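Local coordinates for CytC3 (PDB 3GJA), which belongs to the nonheme iron halogenases and probably chlorinates an unactivated aliphatic carbon of an amino acid held on a carrier protein, using 2-oxoglutarate and oxygen, at residues V17-F20 against E21-G24; K30-P34 against E35-R39; I74-L77 against A78-I81. One frame throughout, in Å; residues are numbered along the deposited sequence.

Contact 1: V17-F20 against E21-G24; sequences VARF and ERDG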
# COMPACT_ATOMS: atom_id res chain seq x y z
N VAL A 17 1.94 -6.06 18.19
CA VAL A 17 3.05 -6.43 17.31
C VAL A 17 3.14 -7.96 17.26
O VAL A 17 3.37 -8.54 16.20
CB VAL A 17 4.39 -5.86 17.83
CG1 VAL A 17 5.54 -6.36 16.97
CG2 VAL A 17 4.34 -4.34 17.81
N ALA A 18 2.95 -8.60 18.41
CA ALA A 18 3.01 -10.05 18.50
C ALA A 18 1.90 -10.67 17.66
O ALA A 18 2.12 -11.66 16.95
CB ALA A 18 2.87 -10.50 19.95
N ARG A 19 0.72 -10.09 17.76
CA ARG A 19 -0.45 -10.54 17.01
C ARG A 19 -0.14 -10.49 15.52
O ARG A 19 -0.42 -11.43 14.78
CB ARG A 19 -1.64 -9.65 17.34
CG ARG A 19 -2.96 -10.07 16.70
CD ARG A 19 -3.98 -8.96 16.89
NE ARG A 19 -3.96 -8.47 18.26
CZ ARG A 19 -4.55 -7.36 18.67
NH1 ARG A 19 -5.23 -6.60 17.81
NH2 ARG A 19 -4.47 -6.99 19.94
N PHE A 20 0.43 -9.37 15.08
CA PHE A 20 0.78 -9.19 13.68
C PHE A 20 1.80 -10.23 13.26
O PHE A 20 1.74 -10.76 12.15
CB PHE A 20 1.36 -7.80 13.45
CG PHE A 20 1.77 -7.55 12.03
CD1 PHE A 20 0.86 -7.04 11.11
CD2 PHE A 20 3.06 -7.85 11.60
CE1 PHE A 20 1.22 -6.84 9.78
CE2 PHE A 20 3.43 -7.66 10.28
CZ PHE A 20 2.51 -7.15 9.36
N GLU A 21 2.75 -10.52 14.14
CA GLU A 21 3.78 -11.49 13.84
C GLU A 21 3.22 -12.88 13.61
O GLU A 21 3.75 -13.64 12.80
CB GLU A 21 4.83 -11.53 14.95
CG GLU A 21 5.72 -10.30 14.98
CD GLU A 21 6.83 -10.40 16.02
OE1 GLU A 21 7.65 -9.45 16.09
OE2 GLU A 21 6.88 -11.41 16.76
N ARG A 22 2.15 -13.24 14.30
CA ARG A 22 1.60 -14.57 14.09
C ARG A 22 0.56 -14.64 12.98
O ARG A 22 0.39 -15.70 12.37
CB ARG A 22 1.01 -15.13 15.39
CG ARG A 22 -0.12 -14.34 15.99
CD ARG A 22 -0.79 -15.13 17.11
NE ARG A 22 -1.70 -14.31 17.89
CZ ARG A 22 -1.34 -13.55 18.93
NH1 ARG A 22 -0.07 -13.53 19.32
NH2 ARG A 22 -2.24 -12.81 19.56
N ASP A 23 -0.10 -13.52 12.69
CA ASP A 23 -1.13 -13.50 11.65
C ASP A 23 -0.69 -12.97 10.29
O ASP A 23 -1.25 -13.35 9.26
CB ASP A 23 -2.34 -12.70 12.11
CG ASP A 23 -3.04 -13.34 13.27
OD1 ASP A 23 -2.80 -14.54 13.52
OD2 ASP A 23 -3.85 -12.65 13.92
N GLY A 24 0.30 -12.09 10.27
CA GLY A 24 0.74 -11.53 9.01
C GLY A 24 -0.09 -10.31 8.65
O GLY A 24 0.09 -9.70 7.60
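A chi1 of 60° places CG of Arg22 between its own backbone N and carbonyl carbon, and the extended chain beyond it carries the guanidinium back over Arg19. There the CA of Arg19 stands above the centre of one guanidinium face, with CZ of Arg22 3.7 Å from it. CG of Arg22 meanwhile lies 3.2 Å from O of Arg19. NH2 of Arg22 comes close to CB and CG of Arg19, so the touch is with methylene groups; the two guanidinium planes, 48° apart, are not parallel.

Phe20 holds CG trans to its backbone N (chi1 179°), which aims the ring along the other flank of the helix. Gly24 C sits above one face of this ring, displaced toward its rim, and CE1 of Phe20 reaches O of Gly24 at 3.8 Å. One turn earlier, Glu21 brushes Val17: its CG is 3.2 Å from Val17 O, and OE1 reaches CG1 of Val17 at 3.8 Å.

Backbone bonds of the i to i+4 kind run from Glu21, Arg22, Asp23 and Gly24 to Val17, Ala18, Arg19 and Phe20. The last, Gly24 N to Phe20 O, measures 2.7 Å. Gly24, with positive phi, is the first residue past the C-terminal end of the helix, where a CB would be jammed against the preceding carbonyl oxygen.

Asp23 OD1 is held by the backbone N of Gly168. Helix 14-23 passes through Gly24 into strand 25-30, with Phe20 packed inward on Ile26 and Trp235, and Gly24 bonded through its backbone to Trp235 of the adjoining strand 230-235.

Contact 2: K30-P34 against E35-R39; sequences KIFEP and EEMTR
Apolar contact comes first, where Phe32 meets Met37 and Glu36. The Met37 sulfur makes a Met-aromatic contact with the Phe32 ring, SD lying 5.0 Å from the ring centroid and well off the ring normal, with CD2 as its near neighbour at 3.8 Å. A bend at chi2 (73°) turns the thioether of Met37 back toward the ring, and the two side chains cross at about a right angle. At the far ortho carbon, CD1 of Phe32 touches the methylene CG of Glu36, also at 3.8 Å.

The backbone bonds are those of a helix beginning. Glu33 is the N-cap of helix 34-49 and Pro34 fills its first turn, a place where the missing N-H of proline costs nothing. Met37 N donates to Glu33 O at 2.9 Å in a nearly straight bond (165°), and Thr38 N follows with Pro34 O. Here the chain passes from strand 25-30 into the helix, and Ile31 and Phe32 are tied to Gly229 by backbone bonds.

Charged groups gather on the outer side. Glu33 OE2 receives Lys30 NZ on its syn lone pair in a salt bridge of 2.7 Å. Glu35 folds back beside the proline ring, its OE2 3.3 Å from Pro34 CD, which leaves Glu33 OE1 and Glu35 OE2 4.5 Å apart; Lys30 probably eases that repulsion. Further along, OE2 of Glu36 forms a salt bridge with Arg40.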
# COMPACT_ATOMS: atom_id res chain seq x y z
N LYS A 30 -7.93 2.45 13.01
CA LYS A 30 -8.49 3.71 12.56
C LYS A 30 -7.46 4.72 12.09
O LYS A 30 -6.53 5.06 12.81
CB LYS A 30 -9.35 4.33 13.66
CG LYS A 30 -10.07 5.60 13.23
CD LYS A 30 -11.21 5.95 14.17
CE LYS A 30 -10.73 6.22 15.58
NZ LYS A 30 -11.89 6.48 16.50
N ILE A 31 -7.64 5.18 10.86
CA ILE A 31 -6.75 6.17 10.28
C ILE A 31 -7.48 7.51 10.36
O ILE A 31 -6.89 8.53 10.73
CB ILE A 31 -6.44 5.85 8.81
CG1 ILE A 31 -5.86 4.43 8.70
CG2 ILE A 31 -5.50 6.90 8.23
CD1 ILE A 31 -4.62 4.18 9.54
N PHE A 32 -8.76 7.49 10.02
CA PHE A 32 -9.61 8.68 10.05
C PHE A 32 -11.01 8.29 10.51
O PHE A 32 -11.39 7.12 10.41
CB PHE A 32 -9.76 9.27 8.64
CG PHE A 32 -8.54 9.98 8.14
CD1 PHE A 32 -8.06 11.12 8.79
CD2 PHE A 32 -7.90 9.55 6.99
CE1 PHE A 32 -6.96 11.81 8.30
CE2 PHE A 32 -6.80 10.23 6.49
CZ PHE A 32 -6.33 11.36 7.14
N GLU A 33 -11.77 9.26 11.00
CA GLU A 33 -13.15 9.01 11.39
C GLU A 33 -13.91 8.85 10.07
O GLU A 33 -13.55 9.46 9.06
CB GLU A 33 -13.73 10.19 12.17
CG GLU A 33 -13.15 10.38 13.57
CD GLU A 33 -13.44 9.20 14.47
OE1 GLU A 33 -14.59 8.71 14.46
OE2 GLU A 33 -12.52 8.76 15.20
N PRO A 34 -14.97 8.04 10.06
CA PRO A 34 -15.77 7.81 8.85
C PRO A 34 -16.15 9.04 8.01
O PRO A 34 -15.93 9.04 6.80
CB PRO A 34 -16.99 7.07 9.38
CG PRO A 34 -16.43 6.27 10.51
CD PRO A 34 -15.52 7.27 11.20
N GLU A 35 -16.70 10.07 8.64
CA GLU A 35 -17.12 11.26 7.91
C GLU A 35 -15.94 12.02 7.34
O GLU A 35 -16.04 12.65 6.28
CB GLU A 35 -17.92 12.20 8.81
CG GLU A 35 -18.62 11.52 9.96
CD GLU A 35 -17.65 11.06 11.03
OE1 GLU A 35 -16.96 11.92 11.62
OE2 GLU A 35 -17.57 9.84 11.27
N GLU A 36 -14.82 11.97 8.05
CA GLU A 36 -13.60 12.65 7.62
C GLU A 36 -13.02 11.94 6.39
O GLU A 36 -12.65 12.59 5.42
CB GLU A 36 -12.58 12.67 8.77
CG GLU A 36 -11.20 13.23 8.42
CD GLU A 36 -11.26 14.59 7.76
OE1 GLU A 36 -12.26 15.32 7.96
OE2 GLU A 36 -10.30 14.95 7.04
N MET A 37 -12.95 10.62 6.43
CA MET A 37 -12.42 9.87 5.29
C MET A 37 -13.29 10.13 4.08
O MET A 37 -12.79 10.32 2.97
CB MET A 37 -12.39 8.37 5.57
CG MET A 37 -11.74 7.54 4.45
SD MET A 37 -9.94 7.72 4.40
CE MET A 37 -9.72 8.96 3.13
N THR A 38 -14.60 10.13 4.29
CA THR A 38 -15.56 10.35 3.21
C THR A 38 -15.35 11.72 2.60
O THR A 38 -15.34 11.87 1.38
CB THR A 38 -17.03 10.19 3.71
OG1 THR A 38 -17.30 8.81 3.95
CG2 THR A 38 -18.02 10.71 2.67
N ARG A 39 -15.17 12.72 3.46
CA ARG A 39 -14.95 14.08 3.01
C ARG A 39 -13.73 14.13 2.08
O ARG A 39 -13.78 14.76 1.02
CB ARG A 39 -14.70 14.99 4.21
CG ARG A 39 -15.17 16.42 4.02
CD ARG A 39 -14.47 17.41 4.96
NE ARG A 39 -13.19 17.85 4.40
CZ ARG A 39 -12.00 17.42 4.81
NH1 ARG A 39 -11.93 16.54 5.80
NH2 ARG A 39 -10.90 17.86 4.23

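Contact 3: I74-L77 against A78-I81; sequences IDLL and AEHI
Ala78 sets its methyl against the carbonyl oxygens of the first turn, CB 3.3 Å from O of Asp75, and marks the tight part of this contact. Its N donates to Ile74 O at 2.8 Å. The same carbonyl also accepts from Leu77 N, so two bonds grip the oxygen that opens the helix. At the next step Glu79 N bonds to Asp75 O (2.9 Å).

Ile74 is the N-cap of the short helix 75-82, which lies between helix 34-49 and an antiparallel sheet of the barrel in this cupin-type, phytanoyl-CoA dioxygenase-like fold. Leu77 touches both, meeting Ile44 of the longer helix and Phe105 and Phe256 of the strands.

Toward the end of the helix the backbone bonds lengthen. His80 N reaches Leu76 O at 3.1 Å from 42° above the carbonyl plane, a bent approach that uses no lone pair, and Ile81 N bonds to Leu77 O at 3.2 Å. A water donates to the same Leu76 O at 3.0 Å and meets ND1 of His80 at 3.2 Å in the plane of the imidazole. With chi1 near -163°, CG of His80 lies trans to the backbone N, swinging the ring clear of the first turn while its CB stays close to Leu76 O; the water bridges Leu76 O and ND1, and NE2 bonds to OG1 of Thr151. The ring itself is buried, edge-to-face with Phe153 and also against Phe256.

On the partly exposed side, Leu76 and Glu79 run alongside each other in the same direction, touching lightly where CD1 of Leu76 comes 4.0 Å from OE1 of Glu79. The extended Glu79 side chain spends its OE2 on salt bridges to Arg83 and Arg40.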
# COMPACT_ATOMS: atom_id res chain seq x y z
N ILE A 74 -1.22 14.35 -5.75
CA ILE A 74 -2.44 14.79 -5.09
C ILE A 74 -2.16 14.99 -3.61
O ILE A 74 -1.81 14.04 -2.90
CB ILE A 74 -3.58 13.76 -5.26
CG1 ILE A 74 -3.88 13.58 -6.76
CG2 ILE A 74 -4.83 14.22 -4.50
CD1 ILE A 74 -4.88 12.51 -7.06
N ASP A 75 -2.30 16.23 -3.16
CA ASP A 75 -2.03 16.60 -1.77
C ASP A 75 -2.64 15.71 -0.71
O ASP A 75 -1.95 15.27 0.20
CB ASP A 75 -2.44 18.05 -1.51
CG ASP A 75 -1.52 19.05 -2.19
OD1 ASP A 75 -0.32 18.74 -2.34
OD2 ASP A 75 -1.99 20.14 -2.57
N LEU A 76 -3.94 15.46 -0.80
CA LEU A 76 -4.63 14.62 0.19
C LEU A 76 -4.06 13.20 0.24
O LEU A 76 -4.13 12.52 1.26
CB LEU A 76 -6.13 14.60 -0.12
CG LEU A 76 -7.11 15.29 0.83
CD1 LEU A 76 -6.44 16.35 1.67
CD2 LEU A 76 -8.24 15.88 0.01
N LEU A 77 -3.51 12.74 -0.88
CA LEU A 77 -2.91 11.42 -0.94
C LEU A 77 -1.48 11.50 -0.43
O LEU A 77 -0.98 10.55 0.19
CB LEU A 77 -2.95 10.89 -2.38
CG LEU A 77 -3.97 9.79 -2.72
CD1 LEU A 77 -5.23 9.92 -1.88
CD2 LEU A 77 -4.28 9.85 -4.21
N ALA A 78 -0.83 12.63 -0.67
CA ALA A 78 0.53 12.84 -0.19
C ALA A 78 0.48 12.80 1.34
O ALA A 78 1.33 12.20 1.99
CB ALA A 78 1.08 14.19 -0.66
N GLU A 79 -0.54 13.44 1.89
CA GLU A 79 -0.71 13.48 3.34
C GLU A 79 -1.09 12.11 3.89
O GLU A 79 -0.62 11.70 4.95
CB GLU A 79 -1.79 14.49 3.71
CG GLU A 79 -2.03 14.57 5.21
CD GLU A 79 -3.25 15.37 5.56
OE1 GLU A 79 -3.84 15.99 4.65
OE2 GLU A 79 -3.62 15.39 6.75
N HIS A 80 -1.96 11.40 3.16
CA HIS A 80 -2.40 10.08 3.61
C HIS A 80 -1.24 9.14 3.89
O HIS A 80 -1.18 8.53 4.95
CB HIS A 80 -3.33 9.44 2.56
CG HIS A 80 -4.14 8.30 3.10
ND1 HIS A 80 -5.35 8.49 3.73
CD2 HIS A 80 -3.89 6.97 3.16
CE1 HIS A 80 -5.81 7.32 4.16
NE2 HIS A 80 -4.94 6.38 3.82
N ILE A 81 -0.29 9.03 2.96
CA ILE A 81 0.83 8.12 3.18
C ILE A 81 1.79 8.58 4.28
O ILE A 81 2.58 7.78 4.80
CB ILE A 81 1.62 7.85 1.85
CG1 ILE A 81 2.20 9.14 1.28
CG2 ILE A 81 0.68 7.22 0.82
CD1 ILE A 81 3.64 9.39 1.68
O HOH W 1 -6.25 11.50 3.07

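Contacts 2 and 3, with centres about 14 Å apart, touch directly: Phe32 CE2 packs 3.6 Å from His80 ND1, and Met37 SD lies 4.2 Å from CE1 of that imidazole, so the loop and first turn leading into helix 34-49 pack against helix 75-82. Contact 1 stands apart, its nearest atoms about 11 Å from those of contact 2 and about 16 Å from those of contact 3, which lies across the centre of the chain. Strand 25-30, an outermost strand of the sheet, connects contact 1 to contact 2. Contact 1 closes a helix, contact 2 opens one and contact 3 lies along a short one packed on the sheet; none holds an iron or ligand.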